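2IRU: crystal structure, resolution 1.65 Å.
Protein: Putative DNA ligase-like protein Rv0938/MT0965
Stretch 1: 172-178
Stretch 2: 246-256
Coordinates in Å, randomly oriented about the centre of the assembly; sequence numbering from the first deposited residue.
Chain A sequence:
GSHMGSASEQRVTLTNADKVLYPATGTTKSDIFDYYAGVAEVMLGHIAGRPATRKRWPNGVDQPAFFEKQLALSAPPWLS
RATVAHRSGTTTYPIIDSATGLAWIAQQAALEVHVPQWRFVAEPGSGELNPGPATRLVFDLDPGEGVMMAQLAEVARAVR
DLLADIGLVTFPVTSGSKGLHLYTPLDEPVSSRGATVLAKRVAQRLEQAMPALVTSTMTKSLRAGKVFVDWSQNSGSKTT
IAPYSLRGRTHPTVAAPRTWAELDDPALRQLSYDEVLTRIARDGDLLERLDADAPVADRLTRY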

# COMPACT_ATOMS: atom_id res chain seq x y z
N PRO A 172 -10.22 1.03 6.31
CA PRO A 172 -9.60 2.23 5.76
C PRO A 172 -8.14 2.42 6.11
O PRO A 172 -7.70 2.05 7.19
CB PRO A 172 -10.43 3.37 6.37
CG PRO A 172 -10.99 2.81 7.67
CD PRO A 172 -10.86 1.28 7.62
N VAL A 173 -7.42 3.01 5.18
CA VAL A 173 -5.99 3.28 5.37
C VAL A 173 -5.70 4.64 4.75
O VAL A 173 -5.82 4.81 3.52
CB VAL A 173 -5.10 2.21 4.66
CG1 VAL A 173 -3.64 2.57 4.89
CG2 VAL A 173 -5.39 0.81 5.19
N THR A 174 -5.38 5.63 5.59
CA THR A 174 -5.04 6.95 5.03
C THR A 174 -3.69 6.76 4.33
O THR A 174 -2.80 6.13 4.88
CB THR A 174 -5.04 8.08 6.07
OG1 THR A 174 -4.35 7.70 7.27
CG2 THR A 174 -6.52 8.45 6.43
N SER A 175 -3.58 7.26 3.11
CA SER A 175 -2.44 6.93 2.24
C SER A 175 -1.11 7.54 2.65
O SER A 175 -0.08 7.10 2.13
CB SER A 175 -2.72 7.37 0.79
OG SER A 175 -2.65 8.77 0.69
N GLY A 176 -1.11 8.56 3.52
CA GLY A 176 0.11 9.32 3.85
C GLY A 176 0.34 10.50 2.93
O GLY A 176 1.15 11.36 3.21
N SER A 177 -0.39 10.52 1.81
CA SER A 177 -0.32 11.60 0.84
C SER A 177 -1.58 12.44 0.92
O SER A 177 -1.68 13.33 1.76
CB SER A 177 -0.11 11.03 -0.57
OG SER A 177 1.18 10.47 -0.66
N LYS A 178 -2.55 12.12 0.07
CA LYS A 178 -3.82 12.83 -0.05
C LYS A 178 -4.95 11.77 -0.11
O LYS A 178 -6.06 11.98 0.41
CB LYS A 178 -3.81 13.65 -1.34
CG LYS A 178 -5.11 14.40 -1.66
CD LYS A 178 -4.89 15.52 -2.69
CE LYS A 178 -4.75 14.96 -4.11
NZ LYS A 178 -4.31 16.04 -5.05
N LEU A 246 6.25 3.98 4.73
CA LEU A 246 6.53 5.42 4.76
C LEU A 246 6.18 5.97 3.38
O LEU A 246 6.10 5.20 2.38
CB LEU A 246 8.03 5.67 5.03
CG LEU A 246 8.49 5.40 6.46
CD1 LEU A 246 10.00 5.35 6.55
CD2 LEU A 246 8.01 6.50 7.39
N ARG A 247 6.06 7.29 3.34
CA ARG A 247 5.92 8.02 2.09
C ARG A 247 7.12 8.93 1.89
O ARG A 247 7.63 9.57 2.84
CB ARG A 247 4.64 8.87 2.10
CG ARG A 247 3.33 8.08 2.34
CD ARG A 247 3.19 6.88 1.40
NE ARG A 247 3.36 7.20 0.00
CZ ARG A 247 2.36 7.42 -0.84
NH1 ARG A 247 1.09 7.32 -0.44
NH2 ARG A 247 2.62 7.68 -2.12
N GLY A 248 7.53 9.06 0.63
CA GLY A 248 8.65 9.95 0.28
C GLY A 248 8.09 11.32 0.01
O GLY A 248 7.86 11.73 -1.14
N ARG A 249 7.77 12.00 1.09
CA ARG A 249 7.10 13.30 1.06
C ARG A 249 7.87 14.18 2.01
O ARG A 249 8.81 13.73 2.68
CB ARG A 249 5.64 13.16 1.51
CG ARG A 249 4.74 12.51 0.46
CD ARG A 249 3.28 12.63 0.82
NE ARG A 249 2.76 14.00 0.81
CZ ARG A 249 2.37 14.67 -0.28
NH1 ARG A 249 2.46 14.12 -1.49
NH2 ARG A 249 1.90 15.91 -0.17
N THR A 250 7.49 15.45 2.07
CA THR A 250 8.21 16.38 2.95
C THR A 250 8.32 15.90 4.40
O THR A 250 9.36 16.14 5.05
CB THR A 250 7.62 17.81 2.88
OG1 THR A 250 6.27 17.82 3.36
CG2 THR A 250 7.69 18.30 1.45
N HIS A 251 7.23 15.30 4.91
CA HIS A 251 7.26 14.68 6.23
C HIS A 251 7.17 13.17 6.09
O HIS A 251 6.54 12.68 5.16
CB HIS A 251 6.07 15.12 7.10
CG HIS A 251 6.18 16.55 7.55
ND1 HIS A 251 5.38 17.07 8.54
CD2 HIS A 251 7.00 17.54 7.16
CE1 HIS A 251 5.70 18.34 8.74
NE2 HIS A 251 6.69 18.65 7.91
N PRO A 252 7.74 12.43 7.04
CA PRO A 252 7.66 10.96 7.05
C PRO A 252 6.30 10.44 7.47
O PRO A 252 6.13 9.86 8.57
CB PRO A 252 8.74 10.58 8.07
CG PRO A 252 8.80 11.74 8.99
CD PRO A 252 8.54 12.95 8.16
N THR A 253 5.30 10.72 6.64
CA THR A 253 3.97 10.19 6.89
C THR A 253 3.91 8.72 6.44
O THR A 253 4.81 8.21 5.74
CB THR A 253 2.90 11.02 6.19
OG1 THR A 253 3.32 11.20 4.85
CG2 THR A 253 2.75 12.40 6.88
N VAL A 254 2.80 8.05 6.78
CA VAL A 254 2.67 6.60 6.55
C VAL A 254 1.30 6.24 5.96
O VAL A 254 0.29 6.93 6.26
CB VAL A 254 2.82 5.86 7.95
CG1 VAL A 254 2.50 4.36 7.86
CG2 VAL A 254 4.26 6.04 8.51
N ALA A 255 1.28 5.15 5.18
CA ALA A 255 0.02 4.56 4.76
C ALA A 255 -0.59 3.88 6.02
O ALA A 255 -0.30 2.68 6.31
CB ALA A 255 0.29 3.59 3.61
N ALA A 256 -1.38 4.63 6.79
CA ALA A 256 -1.71 4.24 8.18
C ALA A 256 -3.13 3.66 8.29
O ALA A 256 -4.10 4.38 7.95
CB ALA A 256 -1.57 5.42 9.15
O HOH W 1 -1.79 8.52 7.15
O HOH W 2 3.77 11.60 -2.63

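The contact is densest where the chain leaves a strand. Gly176 and Ser177 each have 62 Å² covered by the other stretch, and Ala256, with 55 Å², follows; together they mark a turn packed against Arg247 and Arg249 and a short piece of sheet beside it.

Ala256 sets the register. It forms an antiparallel hydrogen-bonded pair with Thr174: Thr174 N donates to Ala256 O at 3.0 Å, and Ala256 N donates to Thr174 O at 2.8 Å. Both side chains lie on the same face of the sheet, with Thr174 OG1 4.1 Å from Ala256 CB. The carbonyls take CA-H...O contacts as well, Val173 CA to Ala256 O at 3.4 Å and Ala255 CA to Thr174 O at 3.2 Å. Water 1 adds a polar link, 2.7 Å from Thr174 OG1 and donating to Val254 O at 2.8 Å.

Past this pair the first stretch turns, and Gly176 shows why backbone shape and packing must be read together. Its phi/psi of 89/-14 would jam a CB against the preceding carbonyl oxygen, which by itself calls for glycine. The neighbour adds a second demand: an ideal CB would point toward the other stretch and sit 2.5 Å from Arg247 CG, a clash, and a tight 3.1 Å from Val254 O. Without it, Gly176 CA rests 3.8 Å from Arg247 CG and 3.4 Å from Val254 O. The bare backbone is then used: Thr253 OG1 donates to Gly176 O at 2.7 Å, so a side chain pointing toward the turn satisfies a carbonyl that lies beyond the strand pairing.

The preceding carbonyl is met by Arg247. Its three m rotamers, chi1 to chi3, fold the side chain so that NH1 donates to Ser175 O at 2.8 Å, with the acceptor at the guanidinium edge, near its plane, where N-H groups point. Ser175 OG, meanwhile, accepts from Ser177 N at 3.1 Å, bracing the turn from within.

Ser177 earns its coverage by packing between arginines rather than by direct hydrogen bonding to them. Its OG lies over one face of the Arg247 guanidinium, 3.2 Å from Arg247 NH1, but the angle is too poor for a hydrogen bond. Arg249 CD approaches Ser177 OG at 3.4 Å, while Ser177 CA lies over one face of the Arg249 guanidinium. Water 2 accepts from Arg249 NH1 at 3.1 Å and makes a weak hydrogen bond with Ser177 OG at 3.4 Å. The rule here is that proximity to a guanidinium is not enough; the edge bonds, and the face packs.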